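Local coordinates for adenosine monophosphate-protein transferase (Bartonella henselae str. Houston-1, PDB 5NH2) that transfers AMP from ATP to tyrosine or threonine residues of host target proteins through its Fic domain, serving the virulence of the bacterium, at residues Thr57-His62 and Phe165-Lys170. Sequence-based numbering, arbitrary orientation.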
ATOM      1  N   THR A  57       5.411   1.100  18.026  1.00 28.72           N
ATOM      2  CA  THR A  57       3.949   0.949  18.030  1.00 34.94           C
ATOM      3  C   THR A  57       3.228   2.285  18.275  1.00 40.90           C
ATOM      4  O   THR A  57       2.149   2.516  17.701  1.00 35.52           O
ATOM      5  CB  THR A  57       3.547  -0.083  19.084  1.00 34.41           C
ATOM      6  OG1 THR A  57       3.991  -1.412  18.672  1.00 33.96           O
ATOM      7  CG2 THR A  57       2.029  -0.038  19.361  1.00 26.30           C
ATOM      8  N   ALA A  58       3.829   3.183  19.088  1.00 40.36           N
ATOM      9  CA  ALA A  58       3.323   4.549  19.229  1.00 43.84           C
ATOM     10  C   ALA A  58       3.204   5.227  17.876  1.00 43.80           C
ATOM     11  O   ALA A  58       2.178   5.837  17.571  1.00 45.61           O
ATOM     12  CB  ALA A  58       4.230   5.388  20.131  1.00 31.50           C
ATOM     13  N   TYR A  59       4.255   5.145  17.053  1.00 35.46           N
ATOM     14  CA  TYR A  59       4.202   5.826  15.767  1.00 35.86           C
ATOM     15  C   TYR A  59       3.155   5.196  14.866  1.00 37.17           C
ATOM     16  O   TYR A  59       2.344   5.910  14.267  1.00 40.45           O
ATOM     17  CB  TYR A  59       5.571   5.809  15.096  1.00 36.48           C
ATOM     18  CG  TYR A  59       5.620   6.568  13.769  1.00 44.82           C
ATOM     19  CD1 TYR A  59       5.367   7.943  13.721  1.00 46.39           C
ATOM     20  CD2 TYR A  59       5.940   5.916  12.567  1.00 28.56           C
ATOM     21  CE1 TYR A  59       5.422   8.659  12.488  1.00 40.25           C
ATOM     22  CE2 TYR A  59       5.999   6.611  11.374  1.00 39.32           C
ATOM     23  CZ  TYR A  59       5.738   7.994  11.329  1.00 38.64           C
ATOM     24  OH  TYR A  59       5.810   8.692  10.121  1.00 40.53           O
ATOM     25  N   LEU A  60       3.123   3.862  14.800  1.00 34.37           N
ATOM     26  CA  LEU A  60       2.050   3.162  14.076  1.00 37.30           C
ATOM     27  C   LEU A  60       0.662   3.674  14.472  1.00 40.51           C
ATOM     28  O   LEU A  60      -0.193   3.950  13.600  1.00 29.53           O
ATOM     29  CB  LEU A  60       2.149   1.655  14.322  1.00 25.77           C
ATOM     30  CG  LEU A  60       1.214   0.803  13.507  1.00 26.93           C
ATOM     31  CD1 LEU A  60       1.720   0.723  12.084  1.00 24.43           C
ATOM     32  CD2 LEU A  60       0.990  -0.611  14.146  1.00 30.07           C
ATOM     33  N   CYS A  61       0.424   3.827  15.798  1.00 31.68           N
ATOM     34  CA  CYS A  61      -0.890   4.281  16.252  1.00 30.39           C
ATOM     35  C   CYS A  61      -1.132   5.756  15.924  1.00 35.38           C
ATOM     36  O   CYS A  61      -2.279   6.144  15.659  1.00 30.35           O
ATOM     37  CB  CYS A  61      -1.060   4.031  17.751  1.00 24.75           C
ATOM     38  SG  CYS A  61      -1.238   2.258  18.158  1.00 32.33           S
ATOM     39  N   HIS A  62      -0.078   6.581  15.940  1.00 31.93           N
ATOM     40  CA  HIS A  62      -0.181   7.976  15.502  1.00 30.11           C
ATOM     41  C   HIS A  62      -0.592   8.069  14.019  1.00 31.30           C
ATOM     42  O   HIS A  62      -1.502   8.822  13.658  1.00 26.55           O
ATOM     43  CB  HIS A  62       1.165   8.690  15.751  1.00 30.67           C
ATOM     44  CG  HIS A  62       1.274  10.054  15.123  1.00 29.98           C
ATOM     45  ND1 HIS A  62       0.758  11.194  15.710  1.00 36.63           N
ATOM     46  CD2 HIS A  62       1.863  10.464  13.971  1.00 30.99           C
ATOM     47  CE1 HIS A  62       1.001  12.241  14.936  1.00 36.86           C
ATOM     48  NE2 HIS A  62       1.663  11.824  13.871  1.00 35.26           N
ATOM     49  N   PHE A 165       5.776   1.628   6.549  1.00 35.29           N
ATOM     50  CA  PHE A 165       6.993   1.083   5.949  1.00 37.06           C
ATOM     51  C   PHE A 165       7.580   2.003   4.886  1.00 37.79           C
ATOM     52  O   PHE A 165       8.801   1.984   4.691  1.00 44.26           O
ATOM     53  CB  PHE A 165       6.732  -0.354   5.457  1.00 31.96           C
ATOM     54  CG  PHE A 165       6.889  -1.373   6.563  1.00 28.64           C
ATOM     55  CD1 PHE A 165       5.832  -1.679   7.399  1.00 22.82           C
ATOM     56  CD2 PHE A 165       8.126  -1.968   6.800  1.00 31.20           C
ATOM     57  CE1 PHE A 165       5.978  -2.598   8.474  1.00 28.10           C
ATOM     58  CE2 PHE A 165       8.307  -2.895   7.844  1.00 27.74           C
ATOM     59  CZ  PHE A 165       7.218  -3.213   8.699  1.00 28.86           C
ATOM     60  N   GLU A 166       6.756   2.868   4.269  1.00 39.72           N
ATOM     61  CA  GLU A 166       7.277   3.893   3.356  1.00 39.33           C
ATOM     62  C   GLU A 166       8.123   4.902   4.117  1.00 34.14           C
ATOM     63  O   GLU A 166       9.231   5.259   3.690  1.00 36.99           O
ATOM     64  CB  GLU A 166       6.133   4.621   2.622  1.00 44.10           C
ATOM     65  CG  GLU A 166       5.328   3.801   1.602  1.00 48.94           C
ATOM     66  CD  GLU A 166       3.970   4.446   1.229  1.00 55.48           C
ATOM     67  OE1 GLU A 166       3.693   5.601   1.623  1.00 61.11           O
ATOM     68  OE2 GLU A 166       3.163   3.797   0.534  1.00 60.50           O
ATOM     69  N   ASN A 167       7.607   5.371   5.247  1.00 34.24           N
ATOM     70  CA  ASN A 167       8.322   6.346   6.054  1.00 30.42           C
ATOM     71  C   ASN A 167       9.546   5.727   6.729  1.00 30.62           C
ATOM     72  O   ASN A 167      10.614   6.355   6.800  1.00 32.76           O
ATOM     73  CB  ASN A 167       7.352   6.926   7.075  1.00 35.00           C
ATOM     74  CG  ASN A 167       6.492   8.008   6.486  1.00 34.94           C
ATOM     75  OD1 ASN A 167       6.720   8.436   5.366  1.00 39.47           O
ATOM     76  ND2 ASN A 167       5.524   8.490   7.258  1.00 28.24           N
ATOM     77  N   LEU A 168       9.419   4.494   7.215  1.00 32.02           N
ATOM     78  CA  LEU A 168      10.578   3.770   7.734  1.00 30.98           C
ATOM     79  C   LEU A 168      11.690   3.672   6.687  1.00 35.19           C
ATOM     80  O   LEU A 168      12.864   3.943   6.983  1.00 34.09           O
ATOM     81  CB  LEU A 168      10.166   2.373   8.193  1.00 32.10           C
ATOM     82  CG  LEU A 168      11.318   1.498   8.719  1.00 35.09           C
ATOM     83  CD1 LEU A 168      11.844   1.998  10.091  1.00 33.24           C
ATOM     84  CD2 LEU A 168      10.875   0.046   8.805  1.00 29.53           C
ATOM     85  N   ALA A 169      11.348   3.265   5.458  1.00 35.42           N
ATOM     86  CA  ALA A 169      12.392   3.220   4.423  1.00 35.78           C
ATOM     87  C   ALA A 169      12.970   4.598   4.151  1.00 41.37           C
ATOM     88  O   ALA A 169      14.178   4.743   3.916  1.00 37.93           O
ATOM     89  CB  ALA A 169      11.839   2.647   3.118  1.00 27.45           C
ATOM     90  N   LYS A 170      12.112   5.625   4.109  1.00 43.88           N
ATOM     91  CA  LYS A 170      12.614   6.960   3.814  1.00 41.30           C
ATOM     92  C   LYS A 170      13.603   7.406   4.874  1.00 40.80           C
ATOM     93  O   LYS A 170      14.628   8.019   4.555  1.00 34.78           O
ATOM     94  CB  LYS A 170      11.463   7.960   3.702  1.00 47.23           C
ATOM     95  CG  LYS A 170      11.792   9.216   2.934  1.00 54.85           C
ATOM     96  CD  LYS A 170      10.529  10.086   2.773  1.00 71.31           C
ATOM     97  CE  LYS A 170       9.275   9.261   2.373  1.00 75.85           C
ATOM     98  NZ  LYS A 170       7.983  10.037   2.327  1.00 76.60           N
TER
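Tyr59 on the helical segment 57-62 and Asn167 on the helical segment 165-170 face each other across well-separated backbones; the CA atoms of Tyr59 and Leu168 lie 10.5 Å apart. Side chains must span that gap, and a single pair does so: the segments bury just 75 Å² between them, nearly all of it on these two residues. The phenol of Tyr59 extends from its helix with CG anti to the backbone N (chi1 -177°), which sends the hydroxyl across to the second helix. There Asn167 ND2 donates a hydrogen bond to Tyr59 OH at 2.9 Å. The bond is noticeably bent, with an N-H...O angle of 135°, and the oxygen is tilted out of the amide plane. ND2 arrives at the hydroxyl edge of the ring, near the ring plane; the side chains cross at about a right angle with ring and amide planes 38° apart, so the amide does not stack on the phenol. The ring carbon bearing the hydroxyl, Tyr59 CZ, lies 4.1 Å from Asn167 ND2. Both residues are buried, and the bond pairs two polar groups inside the domain. Phe55, Pro52 and Phe164 pack around the tyrosine, while Leu51 touches Asn167. The arrangement is a side-chain bridge in the predominantly helical Fic domain, joining helix 57-68 to helix 157-171, which carries the end of the Fic motif (HPFREGNGRTQR) with its ATP-binding Arg159.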